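PDB 4GM6: PfkB family carbohydrate kinase from Listeria grayi DSM 20601, which probably acts as a kinase that phosphorylates a carbohydrate, as members of the PfkB family generally do. Local coordinates for residues F187-R192 / Q207-V212; A217-A222 / T233-A238; I246-A251 / L268-E273. One frame throughout, in Å; residues are numbered along the deposited sequence.

Interaction 1 (F187-R192 / Q207-V212); sequences FDMNYR and QLLPLV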
loop_
_atom_site.group_PDB
_atom_site.type_symbol
_atom_site.label_atom_id
_atom_site.label_comp_id
_atom_site.label_asym_id
_atom_site.label_seq_id
_atom_site.Cartn_x
_atom_site.Cartn_y
_atom_site.Cartn_z
ATOM N N PHE C 187 -29.833 -26.061 -10.387
ATOM C CA PHE C 187 -28.614 -26.818 -10.125
ATOM C C PHE C 187 -27.478 -26.358 -11.024
ATOM O O PHE C 187 -27.649 -26.169 -12.229
ATOM C CB PHE C 187 -28.873 -28.328 -10.299
ATOM C CG PHE C 187 -27.730 -29.193 -9.845
ATOM C CD1 PHE C 187 -27.375 -29.205 -8.484
ATOM C CD2 PHE C 187 -26.996 -29.969 -10.758
ATOM C CE1 PHE C 187 -26.327 -30.000 -8.056
ATOM C CE2 PHE C 187 -25.951 -30.769 -10.333
ATOM C CZ PHE C 187 -25.611 -30.787 -8.993
ATOM N N ASP C 188 -26.318 -26.156 -10.410
ATOM C CA ASP C 188 -25.130 -25.741 -11.114
ATOM C C ASP C 188 -24.144 -26.920 -11.070
ATOM O O ASP C 188 -23.588 -27.216 -10.007
ATOM C CB ASP C 188 -24.565 -24.516 -10.379
ATOM C CG ASP C 188 -23.257 -24.026 -10.953
ATOM O OD1 ASP C 188 -22.844 -24.530 -12.022
ATOM O OD2 ASP C 188 -22.640 -23.130 -10.321
ATOM N N MET C 189 -23.932 -27.595 -12.205
ATOM C CA MET C 189 -23.033 -28.761 -12.249
ATOM C C MET C 189 -21.713 -28.469 -11.522
ATOM O O MET C 189 -21.315 -29.197 -10.615
ATOM C CB MET C 189 -22.709 -29.143 -13.692
ATOM C CG MET C 189 -23.924 -29.449 -14.549
ATOM S SD MET C 189 -24.576 -31.101 -14.249
ATOM C CE MET C 189 -23.393 -32.138 -15.110
ATOM N N ASN C 190 -21.030 -27.417 -11.957
ATOM C CA ASN C 190 -19.846 -26.926 -11.263
ATOM C C ASN C 190 -18.955 -28.074 -10.805
ATOM O O ASN C 190 -18.659 -28.218 -9.615
ATOM C CB ASN C 190 -20.254 -26.056 -10.070
ATOM C CG ASN C 190 -19.490 -24.750 -10.017
ATOM O OD1 ASN C 190 -18.285 -24.714 -10.271
ATOM N ND2 ASN C 190 -20.189 -23.662 -9.692
ATOM N N TYR C 191 -18.541 -28.901 -11.760
ATOM C CA TYR C 191 -17.674 -30.025 -11.457
ATOM C C TYR C 191 -16.276 -29.515 -11.154
ATOM O O TYR C 191 -15.773 -28.630 -11.839
ATOM C CB TYR C 191 -17.627 -31.009 -12.625
ATOM C CG TYR C 191 -16.544 -32.047 -12.455
ATOM C CD1 TYR C 191 -16.691 -33.078 -11.534
ATOM C CD2 TYR C 191 -15.364 -31.983 -13.191
ATOM C CE1 TYR C 191 -15.703 -34.027 -11.358
ATOM C CE2 TYR C 191 -14.367 -32.927 -13.020
ATOM C CZ TYR C 191 -14.543 -33.947 -12.103
ATOM O OH TYR C 191 -13.560 -34.899 -11.924
ATOM N N ARG C 192 -15.650 -30.056 -10.115
ATOM C CA ARG C 192 -14.306 -29.617 -9.746
ATOM C C ARG C 192 -13.360 -30.810 -9.687
ATOM O O ARG C 192 -13.544 -31.723 -8.879
ATOM C CB ARG C 192 -14.329 -28.868 -8.409
ATOM C CG ARG C 192 -15.072 -27.542 -8.457
ATOM C CD ARG C 192 -14.404 -26.569 -9.415
ATOM N NE ARG C 192 -15.172 -25.335 -9.592
ATOM C CZ ARG C 192 -15.146 -24.302 -8.750
ATOM N NH1 ARG C 192 -14.397 -24.348 -7.652
ATOM N NH2 ARG C 192 -15.875 -23.219 -9.002
ATOM N N GLN C 207 -27.948 -38.869 -9.564
ATOM C CA GLN C 207 -28.987 -38.779 -8.552
ATOM C C GLN C 207 -29.675 -37.407 -8.575
ATOM O O GLN C 207 -30.875 -37.310 -8.368
ATOM C CB GLN C 207 -28.418 -39.021 -7.137
ATOM C CG GLN C 207 -27.613 -40.321 -7.007
ATOM C CD GLN C 207 -26.985 -40.454 -5.636
ATOM O OE1 GLN C 207 -27.625 -40.178 -4.621
ATOM N NE2 GLN C 207 -25.726 -40.873 -5.602
ATOM N N LEU C 208 -28.909 -36.348 -8.823
ATOM C CA LEU C 208 -29.432 -34.962 -8.804
ATOM C C LEU C 208 -30.241 -34.595 -10.030
ATOM O O LEU C 208 -31.346 -34.110 -9.892
ATOM C CB LEU C 208 -28.308 -33.932 -8.652
ATOM C CG LEU C 208 -27.666 -33.939 -7.305
ATOM C CD1 LEU C 208 -28.441 -33.040 -6.352
ATOM C CD2 LEU C 208 -27.500 -35.377 -6.707
ATOM N N LEU C 209 -29.690 -34.838 -11.223
ATOM C CA LEU C 209 -30.296 -34.359 -12.494
ATOM C C LEU C 209 -31.793 -34.668 -12.733
ATOM O O LEU C 209 -32.547 -33.788 -13.155
ATOM C CB LEU C 209 -29.486 -34.828 -13.723
ATOM C CG LEU C 209 -28.064 -34.249 -13.781
ATOM C CD1 LEU C 209 -27.304 -34.841 -14.961
ATOM C CD2 LEU C 209 -28.079 -32.726 -13.860
ATOM N N PRO C 210 -32.217 -35.905 -12.479
ATOM C CA PRO C 210 -33.680 -36.226 -12.643
ATOM C C PRO C 210 -34.570 -35.291 -11.819
ATOM O O PRO C 210 -35.794 -35.212 -12.043
ATOM C CB PRO C 210 -33.758 -37.623 -12.102
ATOM C CG PRO C 210 -32.379 -38.194 -12.301
ATOM C CD PRO C 210 -31.384 -37.063 -12.120
ATOM N N LEU C 211 -33.936 -34.577 -10.887
ATOM C CA LEU C 211 -34.623 -33.708 -9.931
ATOM C C LEU C 211 -34.541 -32.212 -10.227
ATOM O O LEU C 211 -35.041 -31.398 -9.434
ATOM C CB LEU C 211 -34.023 -33.913 -8.530
ATOM C CG LEU C 211 -34.310 -35.231 -7.834
ATOM C CD1 LEU C 211 -34.006 -35.064 -6.347
ATOM C CD2 LEU C 211 -35.772 -35.644 -8.063
ATOM N N VAL C 212 -33.892 -31.835 -11.343
ATOM C CA VAL C 212 -33.612 -30.413 -11.626
ATOM C C VAL C 212 -34.545 -29.735 -12.664
ATOM O O VAL C 212 -34.992 -30.360 -13.636
ATOM C CB VAL C 212 -32.143 -30.226 -12.058
ATOM C CG1 VAL C 212 -31.897 -28.783 -12.497
ATOM C CG2 VAL C 212 -31.190 -30.629 -10.922
#
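The beta-alpha-beta unit built from strand 184-188, helix 198-208 and strand 214-216 packs Phe187, near the end of its first strand, against Leu208, Leu209 and Val212, on the segment leading from helix to second strand. It is a compact example of a crossover sealed by apolar side chains. Phe187 leaves the strand with CG trans to the backbone N (chi1 -171°), which carries its ring to Leu208. Leu208 CB lies over one face of that ring, shifted toward the rim, while Leu208 CD1 comes to 4.1 Å from Phe187 CE1. Val212 grips the base of the same side chain, its CG2 packed tightly at 3.3 Å from Phe187 CB. Leu209 CD2 approaches the ring obliquely and also stands 3.9 Å from Met189 SD, which the double bend of the methionine chain (chi2 -79°, chi3 -76°) brings round to it. A 3.0 Å backbone hydrogen bond from Val212 N to Leu209 O spans the 3-10 segment 209-211. All five touching residues are buried. Around them, Tyr205 of helix 198-208 and Ile161 of helix 158-163 also pack on Phe187, whose backbone bonds to Tyr214 and Ser216 tie strand 184-188 to strand 214-216.

Interaction 2 (A217-A222 / T233-A238); sequences AGQMDA and TDYYQA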
loop_
_atom_site.group_PDB
_atom_site.type_symbol
_atom_site.label_atom_id
_atom_site.label_comp_id
_atom_site.label_asym_id
_atom_site.label_seq_id
_atom_site.Cartn_x
_atom_site.Cartn_y
_atom_site.Cartn_z
ATOM N N ALA C 217 -25.233 -26.212 -17.325
ATOM C CA ALA C 217 -24.389 -27.269 -17.869
ATOM C C ALA C 217 -23.860 -26.884 -19.239
ATOM O O ALA C 217 -24.602 -26.348 -20.071
ATOM C CB ALA C 217 -25.147 -28.595 -17.931
ATOM N N GLY C 218 -22.567 -27.130 -19.450
ATOM C CA GLY C 218 -21.926 -26.881 -20.738
ATOM C C GLY C 218 -21.708 -28.176 -21.503
ATOM O O GLY C 218 -22.120 -29.251 -21.056
ATOM N N GLN C 219 -21.044 -28.088 -22.650
ATOM C CA GLN C 219 -20.799 -29.281 -23.444
ATOM C C GLN C 219 -19.846 -30.252 -22.748
ATOM O O GLN C 219 -19.936 -31.460 -22.953
ATOM C CB GLN C 219 -20.274 -28.936 -24.837
ATOM C CG GLN C 219 -20.406 -30.103 -25.807
ATOM C CD GLN C 219 -19.481 -29.993 -27.004
ATOM O OE1 GLN C 219 -19.663 -30.683 -28.013
ATOM N NE2 GLN C 219 -18.478 -29.126 -26.896
ATOM N N MET C 220 -18.930 -29.727 -21.933
ATOM C CA MET C 220 -18.025 -30.588 -21.169
ATOM C C MET C 220 -18.859 -31.497 -20.279
ATOM O O MET C 220 -18.648 -32.712 -20.221
ATOM C CB MET C 220 -17.066 -29.765 -20.313
ATOM C CG MET C 220 -16.573 -28.486 -20.975
ATOM S SD MET C 220 -17.820 -27.178 -21.040
ATOM C CE MET C 220 -17.549 -26.346 -19.469
ATOM N N ASP C 221 -19.814 -30.887 -19.582
ATOM C CA ASP C 221 -20.753 -31.621 -18.754
ATOM C C ASP C 221 -21.505 -32.652 -19.594
ATOM O O ASP C 221 -21.575 -33.837 -19.239
ATOM C CB ASP C 221 -21.731 -30.638 -18.102
ATOM C CG ASP C 221 -21.030 -29.606 -17.233
ATOM O OD1 ASP C 221 -20.290 -30.023 -16.315
ATOM O OD2 ASP C 221 -21.217 -28.382 -17.457
ATOM N N ALA C 222 -22.049 -32.204 -20.722
ATOM C CA ALA C 222 -22.835 -33.082 -21.594
ATOM C C ALA C 222 -22.118 -34.397 -21.927
ATOM O O ALA C 222 -22.729 -35.479 -21.923
ATOM C CB ALA C 222 -23.218 -32.345 -22.870
ATOM N N THR C 233 -23.666 -31.996 -31.972
ATOM C CA THR C 233 -23.592 -30.534 -32.044
ATOM C C THR C 233 -24.635 -29.932 -31.120
ATOM O O THR C 233 -24.349 -29.012 -30.362
ATOM C CB THR C 233 -23.864 -30.015 -33.474
ATOM O OG1 THR C 233 -23.048 -30.728 -34.413
ATOM C CG2 THR C 233 -23.565 -28.524 -33.571
ATOM N N ASP C 234 -25.854 -30.461 -31.190
ATOM C CA ASP C 234 -26.922 -30.013 -30.306
ATOM C C ASP C 234 -26.941 -30.869 -29.041
ATOM O O ASP C 234 -27.762 -31.781 -28.903
ATOM C CB ASP C 234 -28.282 -30.058 -31.016
ATOM C CG ASP C 234 -29.343 -29.245 -30.290
ATOM O OD1 ASP C 234 -29.137 -28.961 -29.085
ATOM O OD2 ASP C 234 -30.379 -28.890 -30.920
ATOM N N TYR C 235 -26.023 -30.574 -28.121
ATOM C CA TYR C 235 -25.896 -31.376 -26.908
ATOM C C TYR C 235 -27.062 -31.145 -25.946
ATOM O O TYR C 235 -27.521 -32.116 -25.273
ATOM C CB TYR C 235 -24.550 -31.111 -26.226
ATOM C CG TYR C 235 -24.146 -29.663 -26.224
ATOM C CD1 TYR C 235 -23.380 -29.133 -27.257
ATOM C CD2 TYR C 235 -24.524 -28.822 -25.188
ATOM C CE1 TYR C 235 -23.003 -27.803 -27.256
ATOM C CE2 TYR C 235 -24.149 -27.491 -25.174
ATOM C CZ TYR C 235 -23.390 -26.990 -26.210
ATOM O OH TYR C 235 -23.027 -25.670 -26.197
ATOM N N TYR C 236 -27.555 -29.871 -25.901
ATOM C CA TYR C 236 -28.692 -29.540 -25.041
ATOM C C TYR C 236 -29.931 -30.365 -25.370
ATOM O O TYR C 236 -30.637 -30.834 -24.470
ATOM C CB TYR C 236 -29.029 -28.049 -25.139
ATOM C CG TYR C 236 -28.082 -27.160 -24.355
ATOM C CD1 TYR C 236 -27.278 -26.221 -24.995
ATOM C CD2 TYR C 236 -27.990 -27.267 -22.974
ATOM C CE1 TYR C 236 -26.408 -25.413 -24.277
ATOM C CE2 TYR C 236 -27.129 -26.463 -22.245
ATOM C CZ TYR C 236 -26.339 -25.537 -22.898
ATOM O OH TYR C 236 -25.479 -24.741 -22.170
ATOM N N GLN C 237 -30.201 -30.534 -26.664
ATOM C CA GLN C 237 -31.390 -31.252 -27.100
ATOM C C GLN C 237 -31.303 -32.756 -26.651
ATOM O O GLN C 237 -32.339 -33.444 -26.271
ATOM C CB GLN C 237 -31.553 -31.165 -28.655
ATOM C CG GLN C 237 -32.719 -32.088 -29.143
ATOM C CD GLN C 237 -34.130 -31.569 -28.717
ATOM O OE1 GLN C 237 -34.483 -30.430 -29.014
ATOM N NE2 GLN C 237 -34.906 -32.381 -28.000
ATOM N N ALA C 238 -29.913 -33.202 -26.702
ATOM C CA ALA C 238 -29.676 -34.614 -26.314
ATOM C C ALA C 238 -29.756 -34.738 -24.782
ATOM O O ALA C 238 -30.270 -35.734 -24.241
ATOM C CB ALA C 238 -28.313 -35.091 -26.857
#
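Gln219 lies across the face of Tyr235, and this pairing shows how an aliphatic stem and a ring can join the first turns of two short helices. The stem of Gln219 crosses the tyrosine side chain at about a right angle. Its CB sits above the ring, 3.8 Å from the Tyr235 centroid and 10° off the normal, a CH-pi contact, and its CG comes to 3.4 Å from Tyr235 CD1. Farther out, the amide plane is inclined 32° to the ring. Tyr235 adopts the rotamer with CG between its backbone N and carbonyl carbon (chi1 41°), which swings the ring toward helix 219-225. At the base of the side chain, Ala222 CB and Tyr235 CB touch at 3.8 Å. The next residue reaches across by its end: Tyr236 OH donates to Ala217 O at 2.8 Å, nearly in line with the C=O bond, and so satisfies a carbonyl of a buried residue. Both helix starts are braced from within. Asp221 OD2 accepts from the N-cap amide Gly218 N at 2.7 Å through its anti lone pair, whereas Asp234, itself an N-cap, takes Gln237 N on OD1 at 3.1 Å. Met239 of helix 235-242 packs on Ala217 and Ala222, and Tyr236 extends the junction to Trp269 of strand 261-270 and Phe249 of strand 248-256.

Interaction 3 (I246-A251 / L268-E273); sequences IELFYA and LWTQGE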
loop_
_atom_site.group_PDB
_atom_site.type_symbol
_atom_site.label_atom_id
_atom_site.label_comp_id
_atom_site.label_asym_id
_atom_site.label_seq_id
_atom_site.Cartn_x
_atom_site.Cartn_y
_atom_site.Cartn_z
ATOM N N ILE C 246 -35.748 -31.508 -17.186
ATOM C CA ILE C 246 -35.020 -30.249 -17.141
ATOM C C ILE C 246 -35.623 -29.262 -18.136
ATOM O O ILE C 246 -35.462 -29.396 -19.329
ATOM C CB ILE C 246 -33.527 -30.481 -17.482
ATOM C CG1 ILE C 246 -32.844 -31.310 -16.406
ATOM C CG2 ILE C 246 -32.782 -29.175 -17.648
ATOM C CD1 ILE C 246 -31.525 -31.847 -16.810
ATOM N N GLU C 247 -36.295 -28.256 -17.601
ATOM C CA GLU C 247 -36.966 -27.202 -18.385
ATOM C C GLU C 247 -35.988 -26.281 -19.186
ATOM O O GLU C 247 -36.194 -26.014 -20.368
ATOM C CB GLU C 247 -37.853 -26.391 -17.442
ATOM C CG GLU C 247 -38.615 -25.238 -18.080
ATOM C CD GLU C 247 -39.457 -24.496 -17.060
ATOM O OE1 GLU C 247 -39.940 -23.373 -17.381
ATOM O OE2 GLU C 247 -39.614 -25.026 -15.928
ATOM N N LEU C 248 -34.922 -25.792 -18.558
ATOM C CA LEU C 248 -33.903 -25.034 -19.331
ATOM C C LEU C 248 -32.485 -25.194 -18.824
ATOM O O LEU C 248 -32.278 -25.334 -17.622
ATOM C CB LEU C 248 -34.257 -23.546 -19.491
ATOM C CG LEU C 248 -34.226 -22.605 -18.290
ATOM C CD1 LEU C 248 -34.208 -21.168 -18.786
ATOM C CD2 LEU C 248 -35.433 -22.837 -17.393
ATOM N N PHE C 249 -31.543 -25.226 -19.778
ATOM C CA PHE C 249 -30.122 -25.249 -19.469
ATOM C C PHE C 249 -29.567 -23.856 -19.705
ATOM O O PHE C 249 -30.137 -23.076 -20.468
ATOM C CB PHE C 249 -29.372 -26.244 -20.358
ATOM C CG PHE C 249 -29.778 -27.679 -20.159
ATOM C CD1 PHE C 249 -29.192 -28.450 -19.163
ATOM C CD2 PHE C 249 -30.732 -28.263 -20.977
ATOM C CE1 PHE C 249 -29.552 -29.775 -18.983
ATOM C CE2 PHE C 249 -31.104 -29.587 -20.801
ATOM C CZ PHE C 249 -30.516 -30.347 -19.803
ATOM N N TYR C 250 -28.454 -23.536 -19.053
ATOM C CA TYR C 250 -27.796 -22.256 -19.299
ATOM C C TYR C 250 -26.320 -22.377 -18.984
ATOM O O TYR C 250 -25.929 -23.152 -18.118
ATOM C CB TYR C 250 -28.430 -21.143 -18.461
ATOM C CG TYR C 250 -28.404 -21.392 -16.966
ATOM C CD1 TYR C 250 -29.333 -22.236 -16.367
ATOM C CD2 TYR C 250 -27.467 -20.766 -16.149
ATOM C CE1 TYR C 250 -29.321 -22.465 -15.001
ATOM C CE2 TYR C 250 -27.447 -20.985 -14.779
ATOM C CZ TYR C 250 -28.377 -21.836 -14.211
ATOM O OH TYR C 250 -28.364 -22.063 -12.850
ATOM N N ALA C 251 -25.502 -21.603 -19.692
ATOM C CA ALA C 251 -24.071 -21.603 -19.469
ATOM C C ALA C 251 -23.456 -20.498 -20.297
ATOM O O ALA C 251 -24.134 -19.886 -21.126
ATOM C CB ALA C 251 -23.474 -22.947 -19.862
ATOM N N LEU C 268 -28.678 -19.946 -23.489
ATOM C CA LEU C 268 -29.828 -20.363 -22.706
ATOM C C LEU C 268 -30.765 -21.186 -23.597
ATOM O O LEU C 268 -31.276 -20.687 -24.600
ATOM C CB LEU C 268 -30.535 -19.142 -22.108
ATOM C CG LEU C 268 -31.761 -19.391 -21.220
ATOM C CD1 LEU C 268 -31.456 -20.429 -20.143
ATOM C CD2 LEU C 268 -32.215 -18.086 -20.589
ATOM N N TRP C 269 -30.964 -22.456 -23.221
ATOM C CA TRP C 269 -31.734 -23.410 -24.023
ATOM C C TRP C 269 -33.034 -23.732 -23.309
ATOM O O TRP C 269 -33.047 -24.114 -22.132
ATOM C CB TRP C 269 -30.912 -24.691 -24.244
ATOM C CG TRP C 269 -31.542 -25.696 -25.174
ATOM C CD1 TRP C 269 -31.194 -25.940 -26.478
ATOM C CD2 TRP C 269 -32.623 -26.596 -24.873
ATOM N NE1 TRP C 269 -31.995 -26.926 -27.009
ATOM C CE2 TRP C 269 -32.879 -27.348 -26.047
ATOM C CE3 TRP C 269 -33.403 -26.834 -23.733
ATOM C CZ2 TRP C 269 -33.881 -28.328 -26.108
ATOM C CZ3 TRP C 269 -34.399 -27.817 -23.798
ATOM C CH2 TRP C 269 -34.627 -28.545 -24.977
ATOM N N THR C 270 -34.151 -23.601 -24.029
ATOM C CA THR C 270 -35.437 -23.901 -23.444
ATOM C C THR C 270 -36.484 -24.195 -24.516
ATOM O O THR C 270 -36.594 -23.465 -25.510
ATOM C CB THR C 270 -35.925 -22.792 -22.493
ATOM O OG1 THR C 270 -36.980 -23.309 -21.645
ATOM C CG2 THR C 270 -36.414 -21.582 -23.267
ATOM N N GLN C 271 -37.229 -25.284 -24.292
ATOM C CA GLN C 271 -38.256 -25.783 -25.210
ATOM C C GLN C 271 -37.773 -25.817 -26.660
ATOM O O GLN C 271 -38.353 -25.152 -27.532
ATOM C CB GLN C 271 -39.589 -25.028 -25.057
ATOM C CG GLN C 271 -39.464 -23.568 -24.635
ATOM C CD GLN C 271 -40.783 -23.042 -24.071
ATOM O OE1 GLN C 271 -41.336 -23.606 -23.133
ATOM N NE2 GLN C 271 -41.300 -21.965 -24.646
ATOM N N GLY C 272 -36.671 -26.520 -26.918
ATOM C CA GLY C 272 -36.240 -26.823 -28.291
ATOM C C GLY C 272 -35.344 -25.797 -28.928
ATOM O O GLY C 272 -34.853 -26.003 -30.039
ATOM N N GLU C 273 -35.115 -24.678 -28.231
ATOM C CA GLU C 273 -34.313 -23.592 -28.802
ATOM C C GLU C 273 -33.153 -23.156 -27.917
ATOM O O GLU C 273 -33.306 -22.990 -26.702
ATOM C CB GLU C 273 -35.186 -22.373 -29.106
ATOM C CG GLU C 273 -36.286 -22.631 -30.123
ATOM C CD GLU C 273 -36.907 -21.343 -30.629
ATOM O OE1 GLU C 273 -36.153 -20.465 -31.117
ATOM O OE2 GLU C 273 -38.144 -21.207 -30.540
HETATM O O HOH W 1 -37.695 -27.066 -22.305
#
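Phe249 and Trp269 form a hydrogen-bonded antiparallel pair in the hairpin of strands 248-256 and 261-270, and each satisfies the other's backbone. Phe249 O accepts from Trp269 N at 2.9 Å in a nearly straight bond (166° at the hydrogen), while Phe249 N returns a more bent bond of 3.0 Å to Trp269 O. The open end of the hairpin, away from the connection between its strands, is held by side chain and solvent. Glu247 O has two donors. Thr270 OG1, placed opposite its own backbone N (chi1 -163°), gives a hydrogen bond of 3.1 Å to Glu247 O from 46° above the carbonyl plane; a water donates to Glu247 O at 2.7 Å and accepts from Gln271 N at the same length, so it links Glu247, just before one strand, to Gln271, just after the other. In the type I' turn from Thr270 to Glu273, leading to strand 273-282, Thr270 N gives a hydrogen bond to Glu273 O at 2.9 Å and Glu273 N a weak one back to Thr270 O. The Phe249 and Trp269 side chains run side by side, Trp269 CE3 meeting the Phe249 ring at its edge, 4.1 Å from Phe249 CD2. Helix 235-242 lies against this face through Tyr236, helices 291-304 and 309-323 pack on the other, shared by Leu248, Tyr250 and Leu268, and strand 214-216 pairs with strand 248-256.

Overall arrangement
The three contacts follow one another along the chain, each closing before the next opens, and illustrate how an alpha/beta sheet is assembled from local units. Interaction 1 seals a crossover in the parallel part of the large sheet, and interaction 3 pairs strands 248-256 and 261-270, where the sheet turns from parallel to antiparallel; their centres lie about 15 Å apart, and Val212 O and Leu209 O touch Ile246 CG1. Interaction 2 joins two short helices, its centre about 14 Å from that of interaction 1 and about 10 Å from that of interaction 3. Met189 touches Ala217 and Asp221, while Tyr236 packs on Ala251. Strand 214-216, between strands 184-188 and 248-256, makes this one continuous stretch of the PfkB-family fold.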